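Eps1p (Saccharomyces cerevisiae, PDB 4TW5) belongs to the thioredoxin-fold proteins of yeast, pairing a thioredoxin domain with a second alpha/beta half built round its own mixed sheet. Local coordinates at residues I29-S34 and P45-T50; K98-T103 and K107-A112; E145-K150 and S244-D249. All coordinates share one frame; numbering follows the deposited sequence.

Contact 1 (I29-S34 and P45-T50); sequences IIDFYS and PVWMET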
ATOM      1  N   ILE A  29      -8.673 -48.368  11.169  1.00 29.57           N
ATOM      2  CA  ILE A  29      -7.244 -48.155  11.197  1.00 31.25           C
ATOM      3  C   ILE A  29      -6.568 -49.494  11.446  1.00 34.78           C
ATOM      4  O   ILE A  29      -6.651 -50.036  12.540  1.00 35.50           O
ATOM      5  CB  ILE A  29      -6.841 -47.149  12.271  1.00 32.15           C
ATOM      6  CG1 ILE A  29      -7.507 -45.789  12.021  1.00 25.22           C
ATOM      7  CG2 ILE A  29      -5.355 -46.994  12.291  1.00 36.51           C
ATOM      8  CD1 ILE A  29      -7.219 -44.793  13.111  1.00 29.01           C
ATOM      9  N   ILE A  30      -5.930 -50.044  10.425  1.00 35.97           N
ATOM     10  CA  ILE A  30      -5.460 -51.412  10.508  1.00 34.27           C
ATOM     11  C   ILE A  30      -3.946 -51.546  10.584  1.00 42.34           C
ATOM     12  O   ILE A  30      -3.203 -50.919   9.823  1.00 42.07           O
ATOM     13  CB  ILE A  30      -5.952 -52.235   9.315  1.00 37.49           C
ATOM     14  CG1 ILE A  30      -7.460 -52.060   9.144  1.00 35.51           C
ATOM     15  CG2 ILE A  30      -5.618 -53.718   9.511  1.00 40.12           C
ATOM     16  CD1 ILE A  30      -8.023 -52.737   7.895  1.00 34.50           C
ATOM     17  N   ASP A  31      -3.499 -52.376  11.523  1.00 46.73           N
ATOM     18  CA  ASP A  31      -2.088 -52.690  11.654  1.00 45.95           C
ATOM     19  C   ASP A  31      -1.760 -54.011  10.952  1.00 45.32           C
ATOM     20  O   ASP A  31      -2.004 -55.089  11.493  1.00 49.86           O
ATOM     21  CB  ASP A  31      -1.673 -52.761  13.130  1.00 42.20           C
ATOM     22  CG  ASP A  31      -0.272 -53.335  13.312  1.00 47.65           C
ATOM     23  OD1 ASP A  31       0.549 -53.226  12.378  1.00 51.26           O
ATOM     24  OD2 ASP A  31       0.013 -53.904  14.387  1.00 48.26           O
ATOM     25  N   PHE A  32      -1.232 -53.922   9.738  1.00 48.87           N
ATOM     26  CA  PHE A  32      -0.705 -55.096   9.057  1.00 48.71           C
ATOM     27  C   PHE A  32       0.661 -55.390   9.653  1.00 54.66           C
ATOM     28  O   PHE A  32       1.641 -54.705   9.365  1.00 53.25           O
ATOM     29  CB  PHE A  32      -0.639 -54.875   7.540  1.00 45.78           C
ATOM     30  CG  PHE A  32      -1.995 -54.741   6.909  1.00 42.77           C
ATOM     31  CD1 PHE A  32      -2.653 -53.525   6.889  1.00 36.83           C
ATOM     32  CD2 PHE A  32      -2.635 -55.851   6.384  1.00 42.98           C
ATOM     33  CE1 PHE A  32      -3.916 -53.423   6.336  1.00 43.66           C
ATOM     34  CE2 PHE A  32      -3.892 -55.753   5.828  1.00 37.42           C
ATOM     35  CZ  PHE A  32      -4.533 -54.541   5.801  1.00 40.75           C
ATOM     36  N   TYR A  33       0.713 -56.420  10.492  1.00 57.43           N
ATOM     37  CA  TYR A  33       1.902 -56.692  11.282  1.00 57.14           C
ATOM     38  C   TYR A  33       2.375 -58.103  11.032  1.00 66.07           C
ATOM     39  O   TYR A  33       1.668 -58.912  10.425  1.00 68.91           O
ATOM     40  CB  TYR A  33       1.622 -56.515  12.769  1.00 56.59           C
ATOM     41  CG  TYR A  33       0.847 -57.674  13.361  1.00 62.28           C
ATOM     42  CD1 TYR A  33       1.491 -58.646  14.124  1.00 66.61           C
ATOM     43  CD2 TYR A  33      -0.515 -57.811  13.144  1.00 56.53           C
ATOM     44  CE1 TYR A  33       0.800 -59.709  14.657  1.00 60.59           C
ATOM     45  CE2 TYR A  33      -1.216 -58.870  13.679  1.00 59.81           C
ATOM     46  CZ  TYR A  33      -0.548 -59.818  14.432  1.00 55.13           C
ATOM     47  OH  TYR A  33      -1.236 -60.873  14.968  1.00 54.61           O
ATOM     48  N   SER A  34       3.572 -58.397  11.520  1.00 69.92           N
ATOM     49  CA  SER A  34       4.118 -59.741  11.455  1.00 69.24           C
ATOM     50  C   SER A  34       4.653 -60.239  12.785  1.00 73.53           C
ATOM     51  O   SER A  34       5.291 -59.493  13.528  1.00 75.90           O
ATOM     52  CB  SER A  34       5.229 -59.805  10.414  1.00 71.57           C
ATOM     53  OG  SER A  34       5.988 -60.982  10.582  1.00 76.71           O
ATOM     54  N   PRO A  45       2.085 -53.933  22.163  1.00 54.30           N
ATOM     55  CA  PRO A  45       1.483 -53.519  23.437  1.00 54.29           C
ATOM     56  C   PRO A  45       0.962 -52.082  23.387  1.00 50.93           C
ATOM     57  O   PRO A  45       0.055 -51.739  24.135  1.00 50.25           O
ATOM     58  CB  PRO A  45       2.634 -53.660  24.431  1.00 43.94           C
ATOM     59  CG  PRO A  45       3.846 -53.444  23.612  1.00 50.58           C
ATOM     60  CD  PRO A  45       3.557 -54.006  22.252  1.00 56.20           C
ATOM     61  N   VAL A  46       1.562 -51.248  22.543  1.00 50.03           N
ATOM     62  CA  VAL A  46       1.069 -49.894  22.340  1.00 48.76           C
ATOM     63  C   VAL A  46      -0.299 -49.919  21.674  1.00 47.25           C
ATOM     64  O   VAL A  46      -1.201 -49.170  22.039  1.00 45.04           O
ATOM     65  CB  VAL A  46       2.053 -49.066  21.489  1.00 52.99           C
ATOM     66  CG1 VAL A  46       1.339 -47.915  20.769  1.00 51.89           C
ATOM     67  CG2 VAL A  46       3.197 -48.569  22.347  1.00 45.75           C
ATOM     68  N   TRP A  47      -0.460 -50.835  20.729  1.00 49.26           N
ATOM     69  CA  TRP A  47      -1.714 -50.978  20.014  1.00 44.36           C
ATOM     70  C   TRP A  47      -2.873 -51.331  20.915  1.00 49.20           C
ATOM     71  O   TRP A  47      -3.957 -50.755  20.794  1.00 48.77           O
ATOM     72  CB  TRP A  47      -1.587 -52.051  18.945  1.00 44.89           C
ATOM     73  CG  TRP A  47      -2.666 -51.979  17.936  1.00 48.58           C
ATOM     74  CD1 TRP A  47      -3.841 -52.669  17.946  1.00 44.01           C
ATOM     75  CD2 TRP A  47      -2.674 -51.184  16.745  1.00 40.70           C
ATOM     76  NE1 TRP A  47      -4.578 -52.351  16.836  1.00 37.86           N
ATOM     77  CE2 TRP A  47      -3.881 -51.442  16.082  1.00 36.26           C
ATOM     78  CE3 TRP A  47      -1.771 -50.278  16.179  1.00 40.02           C
ATOM     79  CZ2 TRP A  47      -4.230 -50.812  14.881  1.00 42.24           C
ATOM     80  CZ3 TRP A  47      -2.107 -49.661  14.984  1.00 41.96           C
ATOM     81  CH2 TRP A  47      -3.329 -49.928  14.347  1.00 37.76           C
ATOM     82  N   MET A  48      -2.644 -52.270  21.825  1.00 45.33           N
ATOM     83  CA  MET A  48      -3.713 -52.735  22.690  1.00 43.80           C
ATOM     84  C   MET A  48      -4.124 -51.696  23.710  1.00 43.94           C
ATOM     85  O   MET A  48      -5.288 -51.614  24.088  1.00 44.04           O
ATOM     86  CB  MET A  48      -3.293 -54.016  23.402  1.00 49.79           C
ATOM     87  CG  MET A  48      -2.909 -55.130  22.459  1.00 51.42           C
ATOM     88  SD  MET A  48      -2.418 -56.626  23.322  1.00 61.35           S
ATOM     89  CE  MET A  48      -1.713 -57.561  21.962  1.00 61.29           C
ATOM     90  N   GLU A  49      -3.170 -50.922  24.197  1.00 42.59           N
ATOM     91  CA  GLU A  49      -3.535 -49.809  25.056  1.00 45.19           C
ATOM     92  C   GLU A  49      -4.256 -48.735  24.246  1.00 39.90           C
ATOM     93  O   GLU A  49      -5.112 -48.063  24.791  1.00 39.80           O
ATOM     94  CB  GLU A  49      -2.339 -49.250  25.808  1.00 46.68           C
ATOM     95  CG  GLU A  49      -1.310 -48.571  24.987  1.00 51.37           C
ATOM     96  CD  GLU A  49      -0.034 -48.419  25.767  1.00 60.86           C
ATOM     97  OE1 GLU A  49      -0.086 -48.556  27.019  1.00 54.86           O
ATOM     98  OE2 GLU A  49       1.011 -48.174  25.131  1.00 62.47           O
ATOM     99  N   THR A  50      -3.846 -48.533  22.984  1.00 35.34           N
ATOM    100  CA  THR A  50      -4.504 -47.581  22.088  1.00 36.99           C
ATOM    101  C   THR A  50      -5.970 -47.967  21.980  1.00 38.76           C
ATOM    102  O   THR A  50      -6.883 -47.185  22.297  1.00 35.34           O
ATOM    103  CB  THR A  50      -3.886 -47.585  20.675  1.00 42.31           C
ATOM    104  OG1 THR A  50      -2.550 -47.074  20.720  1.00 40.29           O
ATOM    105  CG2 THR A  50      -4.728 -46.737  19.694  1.00 39.07           C
TER
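Trp47 and Asp31 meet because both extend their side chains anti to the backbone N: CG of Trp47 (chi1 -163°) carries the indole down from helix 45-50 onto strand 29-33, and CG of Asp31 (chi1 170°) swings the carboxylate aside, leaving CB to face the ring. Asp31 CB lies 3.5 Å from the centroid of the six-membered ring of Trp47 and only 12° off its normal, a CH-pi contact over the face. The rim atom Trp47 CH2 is also 3.5 Å from Asp31 CB. Ile29 comes in at the edge instead with its carbonyl: Ile29 O lies in the ring plane, 3.5 Å from Trp47 CZ2, and Ile29 CG2 is 4.1 Å from Trp47 CH2. This is a central strand of the thioredoxin sheet covered by the helix that follows the Cys37-Cys40 disulfide; the axes of the two short segments run nearly antiparallel, with a closest approach of 11.3 Å. Asp31 sits where thioredoxins carry a buried acidic residue beneath that disulfide, and its OD2 has a weak hydrogen bond from Gln67 of the neighbouring strand. Leu43 and Pro86 also pack on the Asp31 side chain. Ile29 is further enclosed by Phe113 and Ala114 of helix 107-118, so the strand face is shared by two helices. One turn beyond Trp47, Thr50 OG1 bonds back to Val46 O at 2.8 Å from above the carbonyl plane, and Thr50 N reaches the same oxygen at 2.9 Å, so two donors grip this one acceptor.

Contact 2 (K98-T103 and K107-A112); sequences KSFTET and KESLIA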
ATOM      1  N   LYS A  98      -5.234 -44.081   3.032  1.00 36.07           N
ATOM      2  CA  LYS A  98      -3.896 -43.555   3.276  1.00 39.80           C
ATOM      3  C   LYS A  98      -3.167 -44.355   4.349  1.00 43.42           C
ATOM      4  O   LYS A  98      -3.795 -45.115   5.076  1.00 40.87           O
ATOM      5  CB  LYS A  98      -3.993 -42.092   3.704  1.00 45.54           C
ATOM      6  CG  LYS A  98      -4.507 -41.930   5.132  1.00 42.97           C
ATOM      7  CD  LYS A  98      -4.480 -40.487   5.605  1.00 42.46           C
ATOM      8  CE  LYS A  98      -5.563 -39.668   4.951  1.00 46.26           C
ATOM      9  NZ  LYS A  98      -5.646 -38.340   5.624  1.00 49.99           N
ATOM     10  N   SER A  99      -1.850 -44.187   4.451  1.00 44.13           N
ATOM     11  CA  SER A  99      -1.070 -44.843   5.512  1.00 46.23           C
ATOM     12  C   SER A  99      -0.612 -43.841   6.556  1.00 44.27           C
ATOM     13  O   SER A  99      -0.394 -42.677   6.248  1.00 54.77           O
ATOM     14  CB  SER A  99       0.151 -45.574   4.936  1.00 46.91           C
ATOM     15  OG  SER A  99      -0.241 -46.644   4.085  1.00 51.02           O
ATOM     16  N   PHE A 100      -0.429 -44.311   7.782  1.00 44.62           N
ATOM     17  CA  PHE A 100       0.042 -43.472   8.876  1.00 49.45           C
ATOM     18  C   PHE A 100       1.508 -43.789   9.194  1.00 49.02           C
ATOM     19  O   PHE A 100       1.815 -44.720   9.941  1.00 51.08           O
ATOM     20  CB  PHE A 100      -0.851 -43.673  10.102  1.00 43.44           C
ATOM     21  CG  PHE A 100      -0.420 -42.901  11.320  1.00 44.67           C
ATOM     22  CD1 PHE A 100      -0.615 -41.534  11.399  1.00 46.84           C
ATOM     23  CD2 PHE A 100       0.130 -43.552  12.412  1.00 46.94           C
ATOM     24  CE1 PHE A 100      -0.242 -40.826  12.539  1.00 49.51           C
ATOM     25  CE2 PHE A 100       0.500 -42.851  13.549  1.00 44.19           C
ATOM     26  CZ  PHE A 100       0.317 -41.492  13.614  1.00 42.63           C
ATOM     27  N   THR A 101       2.404 -43.001   8.611  1.00 53.37           N
ATOM     28  CA  THR A 101       3.836 -43.263   8.667  1.00 53.62           C
ATOM     29  C   THR A 101       4.514 -42.520   9.799  1.00 55.55           C
ATOM     30  O   THR A 101       5.701 -42.708  10.055  1.00 58.61           O
ATOM     31  CB  THR A 101       4.509 -42.851   7.374  1.00 55.55           C
ATOM     32  OG1 THR A 101       4.416 -41.429   7.240  1.00 62.27           O
ATOM     33  CG2 THR A 101       3.836 -43.524   6.192  1.00 49.04           C
ATOM     34  N   GLU A 102       3.759 -41.659  10.458  1.00 52.91           N
ATOM     35  CA  GLU A 102       4.298 -40.820  11.515  1.00 54.90           C
ATOM     36  C   GLU A 102       4.973 -41.654  12.599  1.00 58.21           C
ATOM     37  O   GLU A 102       4.468 -42.704  12.988  1.00 65.09           O
ATOM     38  CB  GLU A 102       3.175 -39.967  12.101  1.00 51.63           C
ATOM     39  CG  GLU A 102       3.530 -39.188  13.342  1.00 55.58           C
ATOM     40  CD  GLU A 102       2.328 -38.454  13.900  1.00 55.12           C
ATOM     41  OE1 GLU A 102       1.477 -38.044  13.090  1.00 51.62           O
ATOM     42  OE2 GLU A 102       2.217 -38.314  15.142  1.00 58.41           O
ATOM     43  N   THR A 103       6.138 -41.199  13.056  1.00 63.74           N
ATOM     44  CA  THR A 103       6.893 -41.875  14.118  1.00 59.98           C
ATOM     45  C   THR A 103       7.357 -40.880  15.190  1.00 62.66           C
ATOM     46  O   THR A 103       7.552 -39.702  14.900  1.00 71.34           O
ATOM     47  CB  THR A 103       8.112 -42.632  13.539  1.00 67.94           C
ATOM     48  OG1 THR A 103       8.780 -41.796  12.588  1.00 66.51           O
ATOM     49  CG2 THR A 103       7.671 -43.906  12.836  1.00 65.65           C
ATOM     50  N   LYS A 107       0.325 -44.157  21.868  1.00 41.43           N
ATOM     51  CA  LYS A 107      -1.105 -44.163  22.129  1.00 42.05           C
ATOM     52  C   LYS A 107      -1.652 -42.789  21.804  1.00 40.71           C
ATOM     53  O   LYS A 107      -2.722 -42.658  21.234  1.00 41.28           O
ATOM     54  CB  LYS A 107      -1.388 -44.528  23.593  1.00 44.41           C
ATOM     55  CG  LYS A 107      -2.600 -43.840  24.200  1.00 46.45           C
ATOM     56  CD  LYS A 107      -2.540 -43.870  25.728  1.00 44.46           C
ATOM     57  CE  LYS A 107      -2.583 -45.286  26.232  1.00 45.60           C
ATOM     58  NZ  LYS A 107      -2.551 -45.331  27.720  1.00 66.83           N
ATOM     59  N   GLU A 108      -0.886 -41.767  22.165  1.00 43.48           N
ATOM     60  CA  GLU A 108      -1.242 -40.390  21.879  1.00 40.78           C
ATOM     61  C   GLU A 108      -1.330 -40.157  20.356  1.00 38.59           C
ATOM     62  O   GLU A 108      -2.315 -39.594  19.862  1.00 30.88           O
ATOM     63  CB  GLU A 108      -0.212 -39.437  22.492  1.00 39.72           C
ATOM     64  CG  GLU A 108      -0.249 -39.306  24.009  1.00 45.29           C
ATOM     65  CD  GLU A 108       0.281 -40.549  24.725  1.00 44.56           C
ATOM     66  OE1 GLU A 108       1.104 -41.272  24.126  1.00 41.25           O
ATOM     67  OE2 GLU A 108      -0.125 -40.801  25.886  1.00 43.14           O
ATOM     68  N   SER A 109      -0.319 -40.616  19.618  1.00 33.55           N
ATOM     69  CA  SER A 109      -0.272 -40.338  18.183  1.00 37.67           C
ATOM     70  C   SER A 109      -1.362 -41.070  17.394  1.00 38.48           C
ATOM     71  O   SER A 109      -1.886 -40.541  16.429  1.00 38.09           O
ATOM     72  CB  SER A 109       1.087 -40.691  17.602  1.00 39.95           C
ATOM     73  OG  SER A 109       1.245 -42.087  17.501  1.00 45.36           O
ATOM     74  N   LEU A 110      -1.692 -42.290  17.801  1.00 38.22           N
ATOM     75  CA  LEU A 110      -2.708 -43.063  17.112  1.00 30.46           C
ATOM     76  C   LEU A 110      -4.082 -42.495  17.420  1.00 33.04           C
ATOM     77  O   LEU A 110      -4.892 -42.323  16.524  1.00 34.62           O
ATOM     78  CB  LEU A 110      -2.635 -44.537  17.515  1.00 39.25           C
ATOM     79  CG  LEU A 110      -1.431 -45.279  16.935  1.00 42.28           C
ATOM     80  CD1 LEU A 110      -1.394 -46.732  17.405  1.00 36.20           C
ATOM     81  CD2 LEU A 110      -1.483 -45.199  15.410  1.00 32.66           C
ATOM     82  N   ILE A 111      -4.335 -42.177  18.687  1.00 36.59           N
ATOM     83  CA  ILE A 111      -5.601 -41.552  19.046  1.00 37.51           C
ATOM     84  C   ILE A 111      -5.816 -40.243  18.273  1.00 33.54           C
ATOM     85  O   ILE A 111      -6.897 -40.022  17.732  1.00 30.98           O
ATOM     86  CB  ILE A 111      -5.703 -41.276  20.549  1.00 33.33           C
ATOM     87  CG1 ILE A 111      -5.644 -42.584  21.334  1.00 43.00           C
ATOM     88  CG2 ILE A 111      -7.012 -40.560  20.898  1.00 33.59           C
ATOM     89  CD1 ILE A 111      -6.612 -43.631  20.872  1.00 41.20           C
ATOM     90  N   ALA A 112      -4.792 -39.396  18.221  1.00 30.59           N
ATOM     91  CA  ALA A 112      -4.890 -38.091  17.567  1.00 34.67           C
ATOM     92  C   ALA A 112      -5.226 -38.274  16.095  1.00 30.32           C
ATOM     93  O   ALA A 112      -6.072 -37.581  15.551  1.00 34.66           O
ATOM     94  CB  ALA A 112      -3.589 -37.293  17.745  1.00 31.95           C
TER
HETATM   95  O   HOH W   1      -0.957 -38.078  15.105  1.00 39.29           O
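In the last strand-to-helix passage of the thioredoxin domain, Phe100, in the chain that leaves strand 95-99, points toward Ser109 and Leu110 in the first turns of helix 107-118. Its CG stands anti to the backbone N (chi1 177°), which sends the ring out toward the helix, where CE2 and CZ are met obliquely. Phe100 CE2 touches the CD2 branch of Leu110 at 3.6 Å, and Phe100 CZ lies 3.7 Å from Ser109 O. The ring of Phe113, one turn on, meets the Phe100 ring from the same helix. Glu102 reaches over with an extended chain, its OE2 3.6 Å from Ser109 CB. Water 1 links the segments, 2.9 Å from Ser109 O and 3.2 Å from Glu102 OE1; it can donate to either, although acceptors in its reach outnumber its protons. The same OE1 forms a salt bridge with Arg266, near the C-terminal end of the chain, while Ser109 OG bonds to Thr106 N just ahead of the helix. The contact is thus apolar where Phe100 meets Leu110 and polar where Glu102 approaches Ser109: the carboxylate ties this loop to Arg266, and reaches the helix backbone only through a water shared among several acceptors.

Contact 3 (E145-K150 and S244-D249); sequences ELIAGK and SNNLFD
Asn246 and Leu247 receive Ile147 where helix 140-150 ends in a Schellman motif above strand 247-249, the last strand of the mixed sheet within this chain's second half. The polar link is a single bond: Asn246 ND2 donates to Ile147 O at 2.8 Å, with an N-H...O angle of 146°, the donor tilted from the carbonyl plane. CG of Asn246 sits between its own backbone N and carbonyl carbon (chi1 48°), a torsion that lifts the amide toward the helix end. The same ND2 also bonds to Lys242 O, so the amide nitrogen ties the helix end to the loop before the strand. The amide oxygen fares differently: Asn246 OD1 is buried with no polar partner in the model, and Ile147 CG1 lies 3.9 Å away. Apolar packing comes next along the strand, where Ile147 CD1 meets Leu247 CD1 at 3.6 Å, the two side chains slanting past each other. Val238 of the adjoining strand touches Ile147 as well. His227 of the second subunit packs against Ile147, Asn246 and Leu247, the backbones of Asn245 and Leu247 hydrogen-bond to that subunit, and Asp249 OD1 forms a salt bridge with its Arg228, which places the contact at the subunit interface. Within the helix end, Gly149 is the C-prime residue, its positive phi turning the chain out of the helix. Lys150 N closes a wide turn on Glu145 O at 3.2 Å, and the companion bond from Gly149 N to Leu146 O, 3.3 Å, is weak. A salt bridge spans the same turn: Lys150 NZ meets Glu145 OE2 at 2.7 Å from above the carboxylate plane, 44° out of it.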
ATOM      1  N   GLU A 145       0.554  -9.227  16.688  1.00 30.26           N
ATOM      2  CA  GLU A 145       0.728  -9.722  18.045  1.00 34.50           C
ATOM      3  C   GLU A 145       1.247 -11.154  18.001  1.00 30.19           C
ATOM      4  O   GLU A 145       2.222 -11.462  18.664  1.00 27.06           O
ATOM      5  CB  GLU A 145      -0.569  -9.640  18.853  1.00 38.16           C
ATOM      6  CG  GLU A 145      -1.019  -8.226  19.147  1.00 40.78           C
ATOM      7  CD  GLU A 145      -1.404  -8.047  20.609  1.00 61.76           C
ATOM      8  OE1 GLU A 145      -2.333  -8.742  21.084  1.00 63.29           O
ATOM      9  OE2 GLU A 145      -0.738  -7.239  21.296  1.00 64.81           O
ATOM     10  N   LEU A 146       0.647 -11.999  17.163  1.00 27.76           N
ATOM     11  CA  LEU A 146       1.107 -13.375  17.053  1.00 29.84           C
ATOM     12  C   LEU A 146       2.578 -13.445  16.704  1.00 34.57           C
ATOM     13  O   LEU A 146       3.319 -14.282  17.218  1.00 29.40           O
ATOM     14  CB  LEU A 146       0.318 -14.135  16.000  1.00 24.34           C
ATOM     15  CG  LEU A 146      -1.160 -14.302  16.311  1.00 33.07           C
ATOM     16  CD1 LEU A 146      -1.789 -15.096  15.190  1.00 28.00           C
ATOM     17  CD2 LEU A 146      -1.340 -14.990  17.677  1.00 25.39           C
ATOM     18  N   ILE A 147       2.987 -12.553  15.812  1.00 31.96           N
ATOM     19  CA  ILE A 147       4.324 -12.606  15.261  1.00 36.28           C
ATOM     20  C   ILE A 147       5.338 -11.923  16.181  1.00 29.57           C
ATOM     21  O   ILE A 147       6.518 -12.190  16.100  1.00 29.58           O
ATOM     22  CB  ILE A 147       4.345 -11.942  13.841  1.00 33.00           C
ATOM     23  CG1 ILE A 147       4.996 -12.873  12.845  1.00 28.14           C
ATOM     24  CG2 ILE A 147       5.033 -10.594  13.859  1.00 29.47           C
ATOM     25  CD1 ILE A 147       4.214 -14.117  12.681  1.00 32.98           C
ATOM     26  N   ALA A 148       4.856 -11.075  17.081  1.00 27.57           N
ATOM     27  CA  ALA A 148       5.702 -10.466  18.097  1.00 25.14           C
ATOM     28  C   ALA A 148       6.042 -11.464  19.222  1.00 32.34           C
ATOM     29  O   ALA A 148       6.770 -11.134  20.167  1.00 31.99           O
ATOM     30  CB  ALA A 148       5.042  -9.229  18.665  1.00 25.40           C
ATOM     31  N   GLY A 149       5.478 -12.667  19.139  1.00 31.70           N
ATOM     32  CA  GLY A 149       5.816 -13.721  20.075  1.00 31.30           C
ATOM     33  C   GLY A 149       4.712 -13.956  21.081  1.00 31.93           C
ATOM     34  O   GLY A 149       4.947 -14.544  22.143  1.00 28.31           O
ATOM     35  N   LYS A 150       3.514 -13.464  20.771  1.00 27.36           N
ATOM     36  CA  LYS A 150       2.415 -13.535  21.717  1.00 28.61           C
ATOM     37  C   LYS A 150       1.517 -14.771  21.600  1.00 34.81           C
ATOM     38  O   LYS A 150       0.684 -15.015  22.480  1.00 33.48           O
ATOM     39  CB  LYS A 150       1.580 -12.260  21.597  1.00 28.45           C
ATOM     40  CG  LYS A 150       2.410 -11.020  21.892  1.00 33.76           C
ATOM     41  CD  LYS A 150       1.579  -9.735  21.950  1.00 46.20           C
ATOM     42  CE  LYS A 150       2.475  -8.521  22.251  1.00 39.66           C
ATOM     43  NZ  LYS A 150       1.689  -7.256  22.378  1.00 50.49           N
ATOM     44  N   SER A 244      11.316 -14.095  16.969  1.00 18.26           N
ATOM     45  CA  SER A 244      12.028 -13.970  15.721  1.00 27.99           C
ATOM     46  C   SER A 244      11.992 -15.323  15.062  1.00 29.56           C
ATOM     47  O   SER A 244      11.742 -16.323  15.738  1.00 31.06           O
ATOM     48  CB  SER A 244      13.474 -13.492  15.938  1.00 32.44           C
ATOM     49  OG  SER A 244      14.297 -14.500  16.499  1.00 37.95           O
ATOM     50  N   ASN A 245      12.164 -15.328  13.743  1.00 25.65           N
ATOM     51  CA  ASN A 245      12.161 -16.536  12.914  1.00 28.39           C
ATOM     52  C   ASN A 245      11.044 -17.514  13.319  1.00 32.72           C
ATOM     53  O   ASN A 245      11.246 -18.720  13.454  1.00 33.00           O
ATOM     54  CB  ASN A 245      13.542 -17.196  12.944  1.00 34.61           C
ATOM     55  CG  ASN A 245      14.646 -16.261  12.415  1.00 42.19           C
ATOM     56  OD1 ASN A 245      14.387 -15.094  12.080  1.00 38.59           O
ATOM     57  ND2 ASN A 245      15.861 -16.782  12.299  1.00 41.53           N
ATOM     58  N   ASN A 246       9.846 -16.962  13.476  1.00 35.79           N
ATOM     59  CA  ASN A 246       8.697 -17.693  13.989  1.00 33.05           C
ATOM     60  C   ASN A 246       7.626 -17.836  12.916  1.00 27.82           C
ATOM     61  O   ASN A 246       6.525 -18.325  13.171  1.00 27.71           O
ATOM     62  CB  ASN A 246       8.129 -16.956  15.193  1.00 27.48           C
ATOM     63  CG  ASN A 246       7.959 -15.489  14.914  1.00 27.63           C
ATOM     64  OD1 ASN A 246       8.089 -15.052  13.776  1.00 34.87           O
ATOM     65  ND2 ASN A 246       7.712 -14.720  15.937  1.00 27.99           N
ATOM     66  N   LEU A 247       7.966 -17.380  11.718  1.00 33.92           N
ATOM     67  CA  LEU A 247       7.050 -17.337  10.581  1.00 25.85           C
ATOM     68  C   LEU A 247       7.606 -18.199   9.458  1.00 22.16           C
ATOM     69  O   LEU A 247       8.658 -17.900   8.930  1.00 31.10           O
ATOM     70  CB  LEU A 247       6.881 -15.887  10.100  1.00 29.24           C
ATOM     71  CG  LEU A 247       5.867 -15.491   8.993  1.00 32.13           C
ATOM     72  CD1 LEU A 247       4.417 -15.657   9.425  1.00 22.96           C
ATOM     73  CD2 LEU A 247       6.108 -14.080   8.482  1.00 30.22           C
ATOM     74  N   PHE A 248       6.890 -19.256   9.087  1.00 26.15           N
ATOM     75  CA  PHE A 248       7.323 -20.177   8.025  1.00 26.84           C
ATOM     76  C   PHE A 248       6.227 -20.414   6.961  1.00 26.85           C
ATOM     77  O   PHE A 248       5.182 -20.977   7.282  1.00 18.17           O
ATOM     78  CB  PHE A 248       7.741 -21.514   8.639  1.00 27.04           C
ATOM     79  CG  PHE A 248       8.942 -21.409   9.552  1.00 37.69           C
ATOM     80  CD1 PHE A 248      10.227 -21.607   9.051  1.00 34.84           C
ATOM     81  CD2 PHE A 248       8.793 -21.081  10.886  1.00 27.04           C
ATOM     82  CE1 PHE A 248      11.321 -21.502   9.866  1.00 33.27           C
ATOM     83  CE2 PHE A 248       9.884 -20.964  11.698  1.00 32.63           C
ATOM     84  CZ  PHE A 248      11.149 -21.185  11.197  1.00 37.39           C
ATOM     85  N   ASP A 249       6.471 -19.989   5.711  1.00 22.81           N
ATOM     86  CA  ASP A 249       5.540 -20.238   4.595  1.00 20.43           C
ATOM     87  C   ASP A 249       5.372 -21.715   4.297  1.00 28.11           C
ATOM     88  O   ASP A 249       6.318 -22.503   4.398  1.00 26.69           O
ATOM     89  CB  ASP A 249       5.994 -19.570   3.296  1.00 26.13           C
ATOM     90  CG  ASP A 249       5.789 -18.075   3.300  1.00 32.27           C
ATOM     91  OD1 ASP A 249       5.382 -17.522   4.344  1.00 35.28           O
ATOM     92  OD2 ASP A 249       5.977 -17.458   2.226  1.00 39.81           O
TER

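Overall arrangement
The three contacts follow one another along the chain, each closing before the next opens. Contacts 1 and 2 belong to one thioredoxin domain and reach the same four-stranded sheet, their centres 11 Å apart. Their helices, 44-53 and 107-118, touch directly: Leu110 CD1 lies 3.5 Å from Thr50 OG1 and 3.8 Å from Trp47 CE3, so the two helices pack side by side over the sheet. Contact 3 stands apart on the second, five-stranded sheet, its centre about 38 Å from that of contact 1 and about 28 Å from that of contact 2; about 18 Å separates its nearest atoms from those of contact 2. Contact 3 also faces a second subunit, while no other chain touches contacts 1 and 2.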